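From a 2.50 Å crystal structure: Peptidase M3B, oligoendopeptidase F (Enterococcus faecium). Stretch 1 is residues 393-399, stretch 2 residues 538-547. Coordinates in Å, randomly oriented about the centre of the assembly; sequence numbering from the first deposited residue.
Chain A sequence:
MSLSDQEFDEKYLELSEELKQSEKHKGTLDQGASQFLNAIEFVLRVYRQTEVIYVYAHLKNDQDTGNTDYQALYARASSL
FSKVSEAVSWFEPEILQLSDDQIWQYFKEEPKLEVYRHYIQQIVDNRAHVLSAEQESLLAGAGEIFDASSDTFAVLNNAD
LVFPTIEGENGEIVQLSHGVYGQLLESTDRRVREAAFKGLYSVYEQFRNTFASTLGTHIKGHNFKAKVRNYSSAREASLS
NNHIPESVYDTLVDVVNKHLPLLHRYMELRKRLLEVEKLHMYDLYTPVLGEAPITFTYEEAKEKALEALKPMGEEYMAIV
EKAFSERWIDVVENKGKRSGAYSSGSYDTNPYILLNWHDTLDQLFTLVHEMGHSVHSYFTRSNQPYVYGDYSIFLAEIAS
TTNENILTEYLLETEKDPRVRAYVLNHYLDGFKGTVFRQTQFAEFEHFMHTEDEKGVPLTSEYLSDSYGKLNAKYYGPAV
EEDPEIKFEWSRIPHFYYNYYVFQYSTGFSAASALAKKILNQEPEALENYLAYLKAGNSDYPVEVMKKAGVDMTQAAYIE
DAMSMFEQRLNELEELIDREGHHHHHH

Stretch 1 393-399: IFLAEIA
Stretch 2 (538-547) NSDYPVEVMK

The two stretches meet mainly through apolar side chains, with Leu 395 also lying against the backbone of Asn 538 and Ser 539; with hydrogens placed, no hydrogen bond crosses between them, and the contact buries 291 Å² summed over both sides. Helix 394-399 and helix 542-547 run in broadly the same direction, their N-to-C vectors 30° apart and their axes 11.6 Å apart at closest approach, a spacing bridged by side chains. The register is set at Leu 395 (phi/psi -73/-33) and Asn 538, whose CA atoms lie 6.3 Å apart, so the first helix passes the loop that leads into the second; Ser 539 is extended (-145/153), Pro 542 helical (-58/-36).

Leu 395 has the largest covered area, 97 Å². Its CA-to-CB bond points toward stretch 2, and both chi angles lie between wells (chi1 -136°, chi2 21°). Leu 395 CD2 lies 3.9 Å from Ser 539 N and 4.3 Å from Pro 542 CB, while Leu 395 CD1 lies 4.2 Å from Val 545 CG1 (chi1 t) and 3.8 Å from Met 546 CE, van der Waals distances.

The CA-to-CB bond of Met 546, a selenomethionine covered over 54 Å², also points toward stretch 1. With chi1 and chi2 both m and chi3 at 102°, Met 546 SE lies 3.9 Å from Ile 398 CD1 (chi1 m, chi2 t). Leu 395 and Ile 398, three residues apart on their helix, therefore both touch this one flexible, polarizable side chain.

Pro 542, C-gamma endo, contributes 34 Å². Phe 394 starts sideways, but chi1 of 143° and chi2 of 116° bring Phe 394 CE2 to 4.1 Å from Pro 542 CB, an oblique carbon-carbon van der Waals approach.

The hydrogen bonds lie within each stretch. Glu 397 N donates to Ile 393 O (2.8 Å). The backbone N-H of Tyr 541, at the N-cap position, donates to Ser 539 OG (N to OG 2.9 Å, 150°), while Tyr 541 O accepts from Val 545 N at 3.0 Å.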

# COMPACT_ATOMS: atom_id res chain seq x y z
N ILE A 393 14.36 -6.08 23.49
CA ILE A 393 13.24 -6.47 24.35
C ILE A 393 13.22 -7.98 24.61
O ILE A 393 12.87 -8.43 25.70
CB ILE A 393 11.88 -5.97 23.75
CG1 ILE A 393 10.96 -5.42 24.85
CG2 ILE A 393 11.22 -7.05 22.87
CD1 ILE A 393 10.24 -6.47 25.68
N PHE A 394 13.59 -8.76 23.59
CA PHE A 394 13.71 -10.21 23.70
C PHE A 394 14.69 -10.60 24.82
O PHE A 394 14.51 -11.61 25.51
CB PHE A 394 14.14 -10.77 22.32
CG PHE A 394 15.11 -11.93 22.38
CD1 PHE A 394 14.75 -13.18 21.90
CD2 PHE A 394 16.41 -11.76 22.87
CE1 PHE A 394 15.65 -14.25 21.93
CE2 PHE A 394 17.31 -12.83 22.91
CZ PHE A 394 16.93 -14.08 22.44
N LEU A 395 15.71 -9.77 25.00
CA LEU A 395 16.73 -10.01 26.01
C LEU A 395 16.16 -9.75 27.40
O LEU A 395 16.54 -10.42 28.37
CB LEU A 395 17.93 -9.10 25.73
CG LEU A 395 19.34 -9.67 25.83
CD1 LEU A 395 19.37 -11.19 25.72
CD2 LEU A 395 20.21 -9.02 24.78
N ALA A 396 15.24 -8.80 27.49
CA ALA A 396 14.59 -8.48 28.76
C ALA A 396 13.47 -9.47 29.08
O ALA A 396 13.15 -9.70 30.25
CB ALA A 396 14.05 -7.05 28.74
N GLU A 397 12.88 -10.04 28.03
CA GLU A 397 11.82 -11.03 28.18
C GLU A 397 12.34 -12.32 28.79
O GLU A 397 11.60 -13.05 29.46
CB GLU A 397 11.20 -11.33 26.81
CG GLU A 397 9.77 -11.84 26.89
CD GLU A 397 8.83 -10.83 27.51
OE1 GLU A 397 9.23 -9.66 27.68
OE2 GLU A 397 7.68 -11.21 27.83
N ILE A 398 13.61 -12.61 28.55
CA ILE A 398 14.26 -13.79 29.10
C ILE A 398 14.31 -13.75 30.62
O ILE A 398 14.08 -14.76 31.27
CB ILE A 398 15.69 -13.95 28.55
CG1 ILE A 398 15.64 -14.54 27.14
CG2 ILE A 398 16.51 -14.86 29.44
CD1 ILE A 398 16.92 -14.31 26.36
N ALA A 399 14.59 -12.57 31.17
CA ALA A 399 14.74 -12.43 32.63
C ALA A 399 13.41 -12.65 33.32
O ALA A 399 13.36 -12.99 34.50
CB ALA A 399 15.31 -11.08 32.99
N ASN A 538 20.65 -4.65 27.45
CA ASN A 538 20.28 -4.75 26.03
C ASN A 538 21.47 -4.53 25.10
O ASN A 538 22.26 -3.60 25.28
CB ASN A 538 19.11 -3.82 25.68
CG ASN A 538 19.21 -2.46 26.36
OD1 ASN A 538 20.24 -2.10 26.93
ND2 ASN A 538 18.12 -1.70 26.31
N SER A 539 21.60 -5.40 24.10
CA SER A 539 22.78 -5.42 23.26
C SER A 539 22.45 -5.77 21.82
O SER A 539 21.46 -6.44 21.55
CB SER A 539 23.80 -6.42 23.82
OG SER A 539 24.83 -6.69 22.88
N ASP A 540 23.28 -5.29 20.90
CA ASP A 540 23.15 -5.59 19.48
C ASP A 540 23.65 -7.00 19.18
O ASP A 540 23.65 -7.44 18.03
CB ASP A 540 23.95 -4.58 18.65
CG ASP A 540 23.17 -3.30 18.36
OD1 ASP A 540 21.98 -3.39 17.98
OD2 ASP A 540 23.75 -2.21 18.49
N TYR A 541 24.07 -7.71 20.22
CA TYR A 541 24.67 -9.03 20.04
C TYR A 541 24.03 -10.10 20.95
O TYR A 541 24.72 -10.72 21.75
CB TYR A 541 26.18 -8.96 20.28
CG TYR A 541 26.93 -8.18 19.22
CD1 TYR A 541 27.44 -8.81 18.09
CD2 TYR A 541 27.14 -6.81 19.36
CE1 TYR A 541 28.13 -8.09 17.12
CE2 TYR A 541 27.83 -6.08 18.41
CZ TYR A 541 28.32 -6.73 17.29
OH TYR A 541 29.01 -6.00 16.34
N PRO A 542 22.71 -10.32 20.79
CA PRO A 542 21.96 -11.23 21.65
C PRO A 542 22.50 -12.65 21.67
O PRO A 542 22.47 -13.29 22.71
CB PRO A 542 20.55 -11.21 21.05
CG PRO A 542 20.74 -10.71 19.65
CD PRO A 542 21.86 -9.74 19.74
N VAL A 543 23.00 -13.15 20.54
CA VAL A 543 23.50 -14.52 20.56
C VAL A 543 24.86 -14.72 21.23
O VAL A 543 25.11 -15.79 21.79
CB VAL A 543 23.30 -15.33 19.22
CG1 VAL A 543 22.53 -14.54 18.16
CG2 VAL A 543 24.60 -15.96 18.71
N GLU A 544 25.73 -13.70 21.23
CA GLU A 544 26.98 -13.83 22.00
C GLU A 544 26.74 -13.58 23.48
O GLU A 544 27.39 -14.19 24.32
CB GLU A 544 28.11 -12.94 21.47
CG GLU A 544 27.65 -11.87 20.50
CD GLU A 544 27.48 -12.40 19.09
OE1 GLU A 544 26.48 -12.03 18.43
OE2 GLU A 544 28.34 -13.19 18.64
N VAL A 545 25.81 -12.69 23.79
CA VAL A 545 25.39 -12.53 25.17
C VAL A 545 24.90 -13.89 25.68
O VAL A 545 25.39 -14.40 26.69
CB VAL A 545 24.29 -11.46 25.30
CG1 VAL A 545 23.45 -11.69 26.55
CG2 VAL A 545 24.90 -10.08 25.30
N MSE A 546 23.96 -14.49 24.96
CA MSE A 546 23.45 -15.82 25.29
C MSE A 546 24.55 -16.89 25.36
O MSE A 546 24.60 -17.68 26.30
CB MSE A 546 22.35 -16.23 24.32
CG MSE A 546 20.97 -15.68 24.67
SE MSE A 546 20.43 -16.07 26.53
CE MSE A 546 20.78 -14.34 27.34
N LYS A 547 25.43 -16.90 24.36
CA LYS A 547 26.56 -17.83 24.34
C LYS A 547 27.41 -17.73 25.61
O LYS A 547 27.80 -18.74 26.19
CB LYS A 547 27.42 -17.57 23.10
CG LYS A 547 28.16 -18.77 22.54
CD LYS A 547 28.47 -18.55 21.06
CE LYS A 547 29.27 -19.70 20.45
NZ LYS A 547 30.69 -19.70 20.89